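Local coordinates for thioredoxin domain-containing protein (Aeropyrum pernix, PDB 3HA9) that is of unknown function but has a thioredoxin-like fold and probably acts as an oxidoreductase with antioxidant activity, at residues S51-A56 and R102-N107; E64-I69 and S157-V162; I74-A79 and S121-F126; I134-M137 and V143-A146. One frame throughout, in Å; residues are numbered along the deposited sequence. Where two conformers were deposited one is given.

Overall arrangement
The four contacts lie around the central mixed sheet of a thioredoxin-like fold, whose strands run 114-117, 69-75, 39-45, 133-138, 143-148 across it. Contacts 1 and 2 share helix 52-65, one near its start at the Cys49-Cys52 disulfide and the other at its end, with centres about 20 Å apart. Contact 3 joins the end of strand 69-75 to helix 121-125, and contact 4 is the edge hairpin. Contact 2 reaches furthest along the chain and encloses contacts 3 and 4, while contact 1 interlaces with 2 and 3. Contacts 2 and 4, centres about 12 Å apart, meet through Val158 and Leu144; contacts 3 and 4 meet through Phe126. Helices 121-125 and 152-161 thus pack on one sheet.

Contact 1: S51-A56 and R102-N107; sequences SCVYMA and RKFIAN
Phe104 reaches out of helix 98-108 to the first turn of helix 52-65, where it meets Cys52, Val53 and Ala56. The axes of the short helical segments come no closer than 10.7 Å, crossing at -48°, and a single aromatic ring spans the distance. CG of Phe104 stands opposite the backbone N (chi1 174°), which carries the ring toward the other helix with CZ in the lead. Phe104 CZ lies 3.6 Å from Cys52 O, with the oxygen at the ring edge and near the ring plane. The same CZ is 3.8 Å from Cys52 CB. On the neighbouring corner, Phe104 CE1 lies 3.8 Å from Val53 CG2, the methyl that sits beside its own backbone N. Ala56 CB approaches Phe104 CZ more loosely, at 4.4 Å. Cys52 O is already the acceptor of the helical bond from Ala56 N (2.8 Å), so the ring edge is an additional neighbour and not its main partner. Beyond the two segments, Phe104 also touches Met45 of strand 39-45 and the ring of Tyr108. Cys52 forms the disulfide with Cys49, the CxxC pair at a helix start known from thioredoxins, so Phe104 packs against the second cysteine of what is probably a redox site. Shortening Phe104 to an alanine here would probably open a gap beside Cys52 CB and Val53 CG2 and leave the helices without this bridge. With no hydrogen bond or charge pair between the segments, cohesion rests on nonpolar packing, perhaps aided by weak attraction between the ring edge and Cys52 O.

Contact 2: E64-I69 and S157-V162; sequences EKYREI and SVIKSV
Ile159 of helix 152-161 lays its CG2 methyl squarely on the ring of Tyr66, 3.6 Å from the ring centroid and only 6° off the normal, a CH-pi contact. The opposite face of the Tyr66 ring carries Lys65 CG, displaced toward the rim, so the ring is sandwiched between two aliphatic groups. The two branches of Ile159 divide the work: CG2, anti to the backbone N, goes to the tyrosine, while CG1, beside that N (chi1 -67°), sends CD1 to Ile69. There Ile159 CD1 lies 3.6 Å from Ile69 CD1, and the two isoleucine side chains cross at about a right angle. Tyr66 and Ile69, which both point toward the helix, begin and end a type I beta turn, closed by the bond from Ile69 N to Tyr66 O (3.2 Å), which leads from helix 52-65 into strand 69-75. Leu62 touches both isoleucines from the side of helix 52-65. At its far end Tyr66 OH is hydrogen-bonded to Glu156, which also forms a salt bridge with Lys65 NZ. With a leucine in place of Tyr66, Ile159 CG2 would probably lose its flat seat and Glu156 its hydroxyl partner. The contact thus pairs an apolar interior with a polar fringe: dispersion and CH-pi attraction join the segments, while Glu156 fixes the outer end of the ring.

Contact 3: I74-A79 and S121-F126; sequences IDFWTA and SLVEKF
Phe76 and Val123 face each other across the contact, and the phenylalanine can be followed outward from its CB, which already lies 3.6 Å from Val123 CG2. At CG the approach is closest: Phe76 CG and Val123 CG2 are 3.4 Å apart, a tight fit. Of the two ortho carbons, Phe76 CD1 keeps the same methyl at 3.5 Å while Phe76 CD2 is 4.0 Å from it; by CE1 the contact with Val123 CG2 has thinned to 4.1 Å. The methyl therefore sits over one ring face but near the root of the ring, 28° off the normal, in an offset CH-pi contact. Phe76 CG occupies the crowded position between its backbone N and carbonyl carbon (chi1 69°), which presents this face to the helix. Phe76 also touches Asp118 and Ile131, and it lies near the CxxC cysteines without touching them. In the thioredoxin-like fold this is where strand 69-75 leaves the central sheet. The exit is shaped by an Asx turn, in which Asp75 OD1 accepts from Trp77 N at 2.9 Å (157°), and Trp77 is itself the centre of an inverse gamma turn. Short helix 121-125 is held nearby at its start, where the carboxylate of Asp118 accepts from Leu122 N and Val123 N. Along the same strand, Ile74 CD1 and Leu122 CD1 meet at a relaxed 4.4 Å, and both side chains rest on Phe44 of strand 39-45.

Contact 4: I134-M137 and V143-A146; sequences IVIM and VLYA
Ile136 is gripped at both its backbone N and O by strand 143-148, and this is the tight part of the contact. Ile136 N gives a nearly straight bond to Tyr145 O (2.8 Å, 171°). Ile136 O receives Leu144 N at 2.8 Å (156°) and, more weakly, Tyr145 N at 3.5 Å. A CA-H...O contact continues the ladder, with Ala146 CA 3.1 Å from Ile134 O. On the face of Ile134 and Ile136, Tyr145 has CG anti to its backbone N (chi1 174°), and its side chain crosses that of Ile134 at about a right angle, with Tyr145 CD2 4.0 Å from Ile134 CG2. Ile136 CD1 meets Tyr145 CB at 4.2 Å. Val158 and Leu155 of helix 152-161 pack on Ile136 from this side, and Val158 also touches Leu144 and Tyr145. Two residues, Leu144 and Tyr145, stand opposite Ile136 alone, which makes this a classic beta bulge in the antiparallel hairpin of strands 133-138 and 143-148; the latter is one of the two outermost strands of the sheet within the chain. Past the bulge the pairing resumes at Met137 and Val143. The face carrying Val135, Met137, Val143 and Ala146 opens to solvent along the edge strand. Val135 CG2 touches Ala146 CB at 4.0 Å, and Met137 CG touches Val143 CG2 at the same separation, obliquely. Val143 and Ala146 are largely open to solvent, whereas Val135 and Met137 turn inward, against Leu42 and Phe20 respectively, and both pack on Phe126.

Contact 1: S51-A56 and R102-N107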
loop_
_atom_site.group_PDB
_atom_site.type_symbol
_atom_site.label_atom_id
_atom_site.label_comp_id
_atom_site.label_asym_id
_atom_site.label_seq_id
_atom_site.Cartn_x
_atom_site.Cartn_y
_atom_site.Cartn_z
ATOM N N SER A 51 7.648 -3.058 -13.746
ATOM C CA SER A 51 6.479 -3.930 -13.590
ATOM C C SER A 51 5.217 -3.179 -13.149
ATOM O O SER A 51 4.093 -3.655 -13.317
ATOM C CB SER A 51 6.791 -5.081 -12.626
ATOM O OG SER A 51 6.969 -4.593 -11.295
ATOM N N CYS A 52 5.409 -1.995 -12.606
ATOM C CA CYS A 52 4.303 -1.282 -11.981
ATOM C C CYS A 52 3.269 -0.790 -12.983
ATOM O O CYS A 52 2.112 -0.600 -12.626
ATOM C CB CYS A 52 4.818 -0.136 -11.111
ATOM S SG CYS A 52 5.653 -0.733 -9.620
ATOM N N VAL A 53 3.684 -0.577 -14.232
ATOM C CA VAL A 53 2.734 -0.207 -15.281
ATOM C C VAL A 53 1.686 -1.313 -15.468
ATOM O O VAL A 53 0.470 -1.028 -15.563
ATOM C CB VAL A 53 3.454 0.149 -16.616
ATOM C CG1 VAL A 53 2.446 0.412 -17.730
ATOM C CG2 VAL A 53 4.353 1.387 -16.406
ATOM N N TYR A 54 2.152 -2.562 -15.541
ATOM C CA TYR A 54 1.226 -3.692 -15.640
ATOM C C TYR A 54 0.378 -3.816 -14.361
ATOM O O TYR A 54 -0.835 -4.052 -14.432
ATOM C CB TYR A 54 1.955 -5.016 -15.950
ATOM C CG TYR A 54 1.027 -6.205 -15.869
ATOM C CD1 TYR A 54 -0.000 -6.367 -16.802
ATOM C CD2 TYR A 54 1.141 -7.149 -14.840
ATOM C CE1 TYR A 54 -0.882 -7.441 -16.721
ATOM C CE2 TYR A 54 0.267 -8.226 -14.756
ATOM C CZ TYR A 54 -0.742 -8.367 -15.703
ATOM O OH TYR A 54 -1.623 -9.425 -15.641
ATOM N N MET A 55 1.003 -3.683 -13.186
ATOM C CA MET A 55 0.204 -3.730 -11.945
ATOM C C MET A 55 -0.880 -2.650 -11.931
ATOM O O MET A 55 -1.999 -2.890 -11.483
ATOM C CB MET A 55 1.086 -3.626 -10.674
ATOM C CG MET A 55 0.303 -3.865 -9.364
ATOM S SD MET A 55 -0.644 -5.423 -9.240
ATOM C CE MET A 55 0.689 -6.549 -9.397
ATOM N N ALA A 56 -0.558 -1.456 -12.426
ATOM C CA ALA A 56 -1.546 -0.378 -12.443
ATOM C C ALA A 56 -2.734 -0.778 -13.325
ATOM O O ALA A 56 -3.890 -0.551 -12.971
ATOM C CB ALA A 56 -0.919 0.933 -12.929
ATOM N N ARG A 102 2.494 11.617 -9.400
ATOM C CA ARG A 102 1.196 12.029 -9.960
ATOM C C ARG A 102 1.052 11.685 -11.422
ATOM O O ARG A 102 -0.004 11.199 -11.843
ATOM C CB ARG A 102 0.980 13.533 -9.775
ATOM C CG ARG A 102 0.677 13.919 -8.345
ATOM C CD ARG A 102 0.402 15.426 -8.229
ATOM N NE ARG A 102 0.451 15.925 -6.849
ATOM C CZ ARG A 102 -0.519 15.794 -5.945
ATOM N NH1 ARG A 102 -1.647 15.157 -6.232
ATOM N NH2 ARG A 102 -0.371 16.324 -4.739
ATOM N N LYS A 103 2.120 11.929 -12.183
ATOM C CA LYS A 103 2.103 11.684 -13.613
ATOM C C LYS A 103 1.942 10.196 -13.925
ATOM O O LYS A 103 1.227 9.833 -14.849
ATOM C CB LYS A 103 3.376 12.248 -14.269
ATOM C CG LYS A 103 3.452 12.073 -15.785
ATOM C CD LYS A 103 2.330 12.809 -16.470
ATOM C CE LYS A 103 2.645 13.133 -17.911
ATOM N NZ LYS A 103 1.806 14.269 -18.339
ATOM N N PHE A 104 2.616 9.357 -13.147
ATOM C CA PHE A 104 2.510 7.909 -13.313
ATOM C C PHE A 104 1.076 7.473 -13.079
ATOM O O PHE A 104 0.481 6.728 -13.892
ATOM C CB PHE A 104 3.476 7.169 -12.366
ATOM C CG PHE A 104 3.314 5.690 -12.394
ATOM C CD1 PHE A 104 4.030 4.917 -13.298
ATOM C CD2 PHE A 104 2.401 5.057 -11.537
ATOM C CE1 PHE A 104 3.849 3.520 -13.344
ATOM C CE2 PHE A 104 2.217 3.668 -11.582
ATOM C CZ PHE A 104 2.947 2.901 -12.486
ATOM N N ILE A 105 0.494 7.937 -11.977
ATOM C CA ILE A 105 -0.884 7.570 -11.649
ATOM C C ILE A 105 -1.884 8.142 -12.664
ATOM O O ILE A 105 -2.862 7.455 -13.033
ATOM C CB ILE A 105 -1.243 7.952 -10.173
ATOM C CG1 ILE A 105 -0.327 7.201 -9.202
ATOM C CG2 ILE A 105 -2.748 7.701 -9.872
ATOM C CD1 ILE A 105 -0.497 5.649 -9.194
ATOM N N ALA A 106 -1.633 9.352 -13.162
ATOM C CA ALA A 106 -2.518 9.933 -14.189
ATOM C C ALA A 106 -2.443 9.132 -15.484
ATOM O O ALA A 106 -3.473 8.918 -16.143
ATOM C CB ALA A 106 -2.176 11.386 -14.448
ATOM N N ASN A 107 -1.237 8.694 -15.837
ATOM C CA ASN A 107 -1.022 7.934 -17.072
ATOM C C ASN A 107 -1.568 6.521 -17.039
ATOM O O ASN A 107 -2.102 6.037 -18.054
ATOM C CB ASN A 107 0.476 7.836 -17.405
ATOM C CG ASN A 107 0.999 9.050 -18.132
ATOM O OD1 ASN A 107 2.207 9.342 -18.079
ATOM N ND2 ASN A 107 0.123 9.757 -18.822
#

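Contact 2: E64-I69 and S157-V162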
loop_
_atom_site.group_PDB
_atom_site.type_symbol
_atom_site.label_atom_id
_atom_site.label_comp_id
_atom_site.label_asym_id
_atom_site.label_seq_id
_atom_site.Cartn_x
_atom_site.Cartn_y
_atom_site.Cartn_z
ATOM N N GLU A 64 -12.669 -0.926 -11.178
ATOM C CA GLU A 64 -13.890 -0.767 -11.979
ATOM C C GLU A 64 -14.872 -1.912 -11.728
ATOM O O GLU A 64 -16.087 -1.685 -11.647
ATOM C CB GLU A 64 -13.561 -0.649 -13.468
ATOM C CG GLU A 64 -14.520 0.271 -14.250
ATOM C CD GLU A 64 -15.515 -0.474 -15.126
ATOM O OE1 GLU A 64 -16.396 -1.190 -14.598
ATOM O OE2 GLU A 64 -15.435 -0.324 -16.361
ATOM N N LYS A 65 -14.339 -3.126 -11.582
ATOM C CA LYS A 65 -15.152 -4.334 -11.354
ATOM C C LYS A 65 -15.747 -4.411 -9.941
ATOM O O LYS A 65 -16.927 -4.762 -9.777
ATOM C CB LYS A 65 -14.322 -5.594 -11.654
ATOM C CG LYS A 65 -15.090 -6.914 -11.593
ATOM C CD LYS A 65 -14.214 -8.088 -12.042
ATOM C CE LYS A 65 -15.001 -9.396 -12.035
ATOM N NZ LYS A 65 -14.223 -10.539 -12.600
ATOM N N TYR A 66 -14.935 -4.087 -8.932
ATOM C CA TYR A 66 -15.355 -4.174 -7.529
ATOM C C TYR A 66 -15.343 -2.821 -6.830
ATOM O O TYR A 66 -14.279 -2.327 -6.435
ATOM C CB TYR A 66 -14.451 -5.134 -6.751
ATOM C CG TYR A 66 -14.414 -6.535 -7.310
ATOM C CD1 TYR A 66 -15.454 -7.433 -7.057
ATOM C CD2 TYR A 66 -13.342 -6.971 -8.085
ATOM C CE1 TYR A 66 -15.426 -8.724 -7.572
ATOM C CE2 TYR A 66 -13.303 -8.268 -8.597
ATOM C CZ TYR A 66 -14.345 -9.134 -8.338
ATOM O OH TYR A 66 -14.321 -10.416 -8.844
ATOM N N ARG A 67 -16.531 -2.242 -6.655
ATOM C CA ARG A 67 -16.668 -0.932 -6.009
ATOM C C ARG A 67 -16.237 -0.933 -4.549
ATOM O O ARG A 67 -16.008 0.130 -3.964
ATOM C CB ARG A 67 -18.103 -0.399 -6.142
ATOM C CG ARG A 67 -19.181 -1.228 -5.459
ATOM C CD ARG A 67 -20.532 -0.491 -5.488
ATOM N NE ARG A 67 -20.565 0.622 -4.531
ATOM C CZ ARG A 67 -21.381 1.672 -4.622
ATOM N NH1 ARG A 67 -22.237 1.773 -5.637
ATOM N NH2 ARG A 67 -21.338 2.629 -3.697
ATOM N N GLU A 68 -16.146 -2.120 -3.954
ATOM C CA GLU A 68 -15.767 -2.211 -2.550
ATOM C C GLU A 68 -14.256 -2.222 -2.317
ATOM O O GLU A 68 -13.810 -2.234 -1.183
ATOM C CB GLU A 68 -16.456 -3.388 -1.851
ATOM C CG GLU A 68 -17.903 -3.100 -1.471
ATOM C CD GLU A 68 -18.070 -1.820 -0.643
ATOM O OE1 GLU A 68 -17.236 -1.555 0.260
ATOM O OE2 GLU A 68 -19.041 -1.079 -0.896
ATOM N N ILE A 69 -13.476 -2.208 -3.388
ATOM C CA ILE A 69 -12.015 -2.095 -3.264
ATOM C C ILE A 69 -11.560 -0.633 -3.192
ATOM O O ILE A 69 -11.998 0.209 -3.998
ATOM C CB ILE A 69 -11.284 -2.760 -4.450
ATOM C CG1 ILE A 69 -11.491 -4.267 -4.423
ATOM C CG2 ILE A 69 -9.772 -2.389 -4.453
ATOM C CD1 ILE A 69 -11.021 -4.940 -5.684
ATOM N N SER A 157 -8.886 -14.204 -6.958
ATOM C CA SER A 157 -9.164 -15.254 -5.979
ATOM C C SER A 157 -9.311 -14.668 -4.579
ATOM O O SER A 157 -10.225 -15.026 -3.842
ATOM C CB SER A 157 -8.068 -16.320 -5.996
ATOM O OG SER A 157 -8.205 -17.208 -4.897
ATOM N N VAL A 158 -8.403 -13.756 -4.224
ATOM C CA VAL A 158 -8.430 -13.112 -2.916
ATOM C C VAL A 158 -9.704 -12.257 -2.729
ATOM O O VAL A 158 -10.404 -12.396 -1.723
ATOM C CB VAL A 158 -7.113 -12.301 -2.660
ATOM C CG1 VAL A 158 -7.231 -11.439 -1.431
ATOM C CG2 VAL A 158 -5.913 -13.246 -2.541
ATOM N N ILE A 159 -10.011 -11.400 -3.704
ATOM C CA ILE A 159 -11.170 -10.498 -3.633
ATOM C C ILE A 159 -12.488 -11.283 -3.568
ATOM O O ILE A 159 -13.425 -10.883 -2.873
ATOM C CB ILE A 159 -11.178 -9.485 -4.823
ATOM C CG1 ILE A 159 -9.995 -8.519 -4.696
ATOM C CG2 ILE A 159 -12.476 -8.676 -4.864
ATOM C CD1 ILE A 159 -9.366 -8.099 -6.021
ATOM N N LYS A 160 -12.534 -12.404 -4.282
ATOM C CA LYS A 160 -13.737 -13.234 -4.356
ATOM C C LYS A 160 -14.029 -13.912 -3.017
ATOM O O LYS A 160 -15.186 -13.983 -2.595
ATOM C CB LYS A 160 -13.605 -14.273 -5.472
ATOM N N SER A 161 -12.979 -14.390 -2.348
ATOM C CA SER A 161 -13.121 -15.027 -1.032
ATOM C C SER A 161 -13.724 -14.071 0.002
ATOM O O SER A 161 -14.403 -14.500 0.943
ATOM C CB SER A 161 -11.776 -15.553 -0.542
ATOM O OG SER A 161 -10.879 -14.481 -0.319
ATOM N N VAL A 162 -13.484 -12.778 -0.187
ATOM C CA VAL A 162 -14.046 -11.741 0.670
ATOM C C VAL A 162 -15.054 -10.896 -0.116
ATOM O O VAL A 162 -16.164 -10.633 0.347
ATOM C CB VAL A 162 -12.933 -10.848 1.266
ATOM C CG1 VAL A 162 -12.092 -10.224 0.157
ATOM C CG2 VAL A 162 -13.521 -9.781 2.182
#

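Contact 3: I74-A79 and S121-F126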
loop_
_atom_site.group_PDB
_atom_site.type_symbol
_atom_site.label_atom_id
_atom_site.label_comp_id
_atom_site.label_asym_id
_atom_site.label_seq_id
_atom_site.Cartn_x
_atom_site.Cartn_y
_atom_site.Cartn_z
ATOM N N ILE A 74 1.243 3.695 -2.734
ATOM C CA ILE A 74 2.239 4.134 -1.750
ATOM C C ILE A 74 3.572 4.193 -2.467
ATOM O O ILE A 74 4.171 3.153 -2.721
ATOM C CB ILE A 74 2.353 3.188 -0.532
ATOM C CG1 ILE A 74 1.026 3.113 0.213
ATOM C CG2 ILE A 74 3.485 3.690 0.419
ATOM C CD1 ILE A 74 0.948 2.019 1.318
ATOM N N ASP A 75 4.031 5.403 -2.786
ATOM C CA ASP A 75 5.321 5.549 -3.455
ATOM C C ASP A 75 6.327 5.713 -2.342
ATOM O O ASP A 75 6.298 6.721 -1.624
ATOM C CB ASP A 75 5.312 6.781 -4.382
ATOM C CG ASP A 75 6.593 6.921 -5.206
ATOM O OD1 ASP A 75 7.642 6.376 -4.811
ATOM O OD2 ASP A 75 6.542 7.587 -6.270
ATOM N N PHE A 76 7.205 4.718 -2.187
ATOM C CA PHE A 76 8.192 4.764 -1.117
ATOM C C PHE A 76 9.565 5.159 -1.627
ATOM O O PHE A 76 10.554 5.099 -0.878
ATOM C CB PHE A 76 8.215 3.438 -0.305
ATOM C CG PHE A 76 8.749 2.232 -1.055
ATOM C CD1 PHE A 76 10.106 1.881 -0.981
ATOM C CD2 PHE A 76 7.881 1.407 -1.761
ATOM C CE1 PHE A 76 10.592 0.732 -1.620
ATOM C CE2 PHE A 76 8.350 0.258 -2.406
ATOM C CZ PHE A 76 9.710 -0.081 -2.325
ATOM N N TRP A 77 9.641 5.578 -2.898
ATOM C CA TRP A 77 10.934 5.917 -3.481
ATOM C C TRP A 77 11.263 7.384 -3.152
ATOM O O TRP A 77 11.279 8.259 -4.016
ATOM C CB TRP A 77 10.961 5.602 -4.988
ATOM C CG TRP A 77 12.377 5.459 -5.486
ATOM C CD1 TRP A 77 13.104 6.391 -6.153
ATOM C CD2 TRP A 77 13.232 4.335 -5.290
ATOM N NE1 TRP A 77 14.365 5.904 -6.421
ATOM C CE2 TRP A 77 14.464 4.640 -5.904
ATOM C CE3 TRP A 77 13.065 3.080 -4.684
ATOM C CZ2 TRP A 77 15.540 3.754 -5.900
ATOM C CZ3 TRP A 77 14.146 2.186 -4.691
ATOM C CH2 TRP A 77 15.365 2.538 -5.302
ATOM N N THR A 78 11.501 7.628 -1.863
ATOM C CA THR A 78 11.703 8.965 -1.333
ATOM C C THR A 78 13.090 9.090 -0.715
ATOM O O THR A 78 13.708 8.082 -0.359
ATOM C CB THR A 78 10.693 9.260 -0.190
ATOM O OG1 THR A 78 10.881 8.311 0.876
ATOM C CG2 THR A 78 9.256 9.192 -0.698
ATOM N N ALA A 79 13.566 10.330 -0.566
ATOM C CA ALA A 79 14.906 10.548 -0.012
ATOM C C ALA A 79 15.071 9.863 1.342
ATOM O O ALA A 79 16.114 9.258 1.616
ATOM C CB ALA A 79 15.201 12.039 0.093
ATOM N N SER A 121 8.937 4.056 6.778
ATOM C CA SER A 121 8.130 3.526 7.908
ATOM C C SER A 121 7.192 2.392 7.529
ATOM O O SER A 121 7.093 1.379 8.244
ATOM C CB SER A 121 7.267 4.640 8.551
ATOM O OG SER A 121 8.095 5.634 9.118
ATOM N N LEU A 122 6.485 2.566 6.416
ATOM C CA LEU A 122 5.489 1.568 6.018
ATOM C C LEU A 122 6.188 0.388 5.359
ATOM O O LEU A 122 5.728 -0.755 5.470
ATOM C CB LEU A 122 4.427 2.166 5.098
ATOM C CG LEU A 122 3.539 3.197 5.799
ATOM C CD1 LEU A 122 2.803 4.028 4.739
ATOM C CD2 LEU A 122 2.554 2.540 6.794
ATOM N N VAL A 123 7.306 0.673 4.685
ATOM C CA VAL A 123 8.146 -0.403 4.137
ATOM C C VAL A 123 8.566 -1.354 5.256
ATOM O O VAL A 123 8.476 -2.588 5.124
ATOM C CB VAL A 123 9.356 0.173 3.377
ATOM C CG1 VAL A 123 10.404 -0.930 3.117
ATOM C CG2 VAL A 123 8.886 0.766 2.061
ATOM N N GLU A 124 9.006 -0.788 6.370
ATOM C CA GLU A 124 9.394 -1.582 7.524
ATOM C C GLU A 124 8.186 -2.275 8.145
ATOM O O GLU A 124 8.237 -3.477 8.452
ATOM C CB GLU A 124 10.083 -0.680 8.550
ATOM C CG GLU A 124 10.505 -1.394 9.846
ATOM C CD GLU A 124 11.119 -0.445 10.873
ATOM O OE1 GLU A 124 11.683 0.595 10.475
ATOM O OE2 GLU A 124 11.058 -0.743 12.084
ATOM N N LYS A 125 7.099 -1.527 8.325
ATOM C CA LYS A 125 5.888 -2.078 8.959
ATOM C C LYS A 125 5.373 -3.325 8.238
ATOM O O LYS A 125 5.049 -4.326 8.872
ATOM C CB LYS A 125 4.776 -1.013 9.000
ATOM C CG LYS A 125 3.488 -1.443 9.743
ATOM C CD LYS A 125 3.648 -1.275 11.238
ATOM C CE LYS A 125 2.301 -1.362 11.968
ATOM N NZ LYS A 125 2.537 -0.923 13.351
ATOM N N PHE A 126 5.280 -3.248 6.918
ATOM C CA PHE A 126 4.662 -4.310 6.130
ATOM C C PHE A 126 5.658 -5.267 5.487
ATOM O O PHE A 126 5.290 -6.071 4.628
ATOM C CB PHE A 126 3.700 -3.703 5.109
ATOM C CG PHE A 126 2.451 -3.177 5.753
ATOM C CD1 PHE A 126 1.439 -4.051 6.122
ATOM C CD2 PHE A 126 2.326 -1.831 6.054
ATOM C CE1 PHE A 126 0.301 -3.578 6.763
ATOM C CE2 PHE A 126 1.181 -1.355 6.676
ATOM C CZ PHE A 126 0.180 -2.230 7.026
#

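Contact 4: I134-M137 and V143-A146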
loop_
_atom_site.group_PDB
_atom_site.type_symbol
_atom_site.label_atom_id
_atom_site.label_comp_id
_atom_site.label_asym_id
_atom_site.label_seq_id
_atom_site.Cartn_x
_atom_site.Cartn_y
_atom_site.Cartn_z
ATOM N N ILE A 134 2.231 -5.839 -2.946
ATOM C CA ILE A 134 0.808 -5.677 -2.675
ATOM C C ILE A 134 0.486 -6.245 -1.294
ATOM O O ILE A 134 0.922 -7.353 -0.964
ATOM C CB ILE A 134 -0.014 -6.436 -3.770
ATOM C CG1 ILE A 134 0.033 -5.683 -5.113
ATOM C CG2 ILE A 134 -1.459 -6.723 -3.314
ATOM C CD1 ILE A 134 -0.842 -4.434 -5.160
ATOM N N VAL A 135 -0.211 -5.468 -0.467
ATOM C CA VAL A 135 -0.850 -5.996 0.757
ATOM C C VAL A 135 -2.364 -5.802 0.640
ATOM O O VAL A 135 -2.837 -4.675 0.459
ATOM C CB VAL A 135 -0.339 -5.282 2.027
ATOM C CG1 VAL A 135 -0.986 -5.885 3.297
ATOM C CG2 VAL A 135 1.170 -5.392 2.110
ATOM N N ILE A 136 -3.123 -6.891 0.752
ATOM C CA ILE A 136 -4.591 -6.789 0.744
ATOM C C ILE A 136 -5.117 -7.098 2.139
ATOM O O ILE A 136 -4.762 -8.133 2.710
ATOM C CB ILE A 136 -5.233 -7.745 -0.273
ATOM C CG1 ILE A 136 -4.646 -7.493 -1.663
ATOM C CG2 ILE A 136 -6.768 -7.568 -0.280
ATOM C CD1 ILE A 136 -5.078 -8.513 -2.718
ATOM N N MET A 137 -5.923 -6.182 2.681
ATOM C CA MET A 137 -6.492 -6.314 4.027
ATOM C C MET A 137 -8.006 -6.098 3.991
ATOM O O MET A 137 -8.513 -5.401 3.116
ATOM C CB MET A 137 -5.900 -5.254 4.964
ATOM C CG MET A 137 -4.598 -5.623 5.650
ATOM S SD MET A 137 -3.815 -4.171 6.464
ATOM C CE MET A 137 -4.997 -3.003 6.199
ATOM N N VAL A 143 -4.985 -9.857 7.042
ATOM C CA VAL A 143 -4.222 -9.809 5.791
ATOM C C VAL A 143 -4.630 -10.976 4.918
ATOM O O VAL A 143 -4.447 -12.142 5.289
ATOM C CB VAL A 143 -2.695 -9.814 6.028
ATOM C CG1 VAL A 143 -1.935 -9.811 4.678
ATOM C CG2 VAL A 143 -2.286 -8.622 6.902
ATOM N N LEU A 144 -5.187 -10.646 3.750
ATOM C CA LEU A 144 -5.704 -11.635 2.813
ATOM C C LEU A 144 -4.646 -12.079 1.806
ATOM O O LEU A 144 -4.746 -13.163 1.215
ATOM C CB LEU A 144 -6.930 -11.064 2.106
ATOM C CG LEU A 144 -8.316 -11.171 2.754
ATOM C CD1 LEU A 144 -8.316 -11.414 4.273
ATOM C CD2 LEU A 144 -9.234 -9.980 2.352
ATOM N N TYR A 145 -3.648 -11.224 1.604
ATOM C CA TYR A 145 -2.491 -11.504 0.756
ATOM C C TYR A 145 -1.423 -10.436 1.001
ATOM O O TYR A 145 -1.757 -9.257 1.187
ATOM C CB TYR A 145 -2.881 -11.481 -0.735
ATOM C CG TYR A 145 -1.700 -11.634 -1.657
ATOM C CD1 TYR A 145 -1.233 -12.896 -2.021
ATOM C CD2 TYR A 145 -1.028 -10.507 -2.152
ATOM C CE1 TYR A 145 -0.132 -13.035 -2.865
ATOM C CE2 TYR A 145 0.062 -10.639 -2.980
ATOM C CZ TYR A 145 0.511 -11.901 -3.333
ATOM O OH TYR A 145 1.606 -12.009 -4.165
ATOM N N ALA A 146 -0.157 -10.837 1.006
ATOM C CA ALA A 146 0.939 -9.871 0.863
ATOM C C ALA A 146 2.046 -10.521 0.059
ATOM O O ALA A 146 2.497 -11.617 0.387
ATOM C CB ALA A 146 1.454 -9.420 2.205
#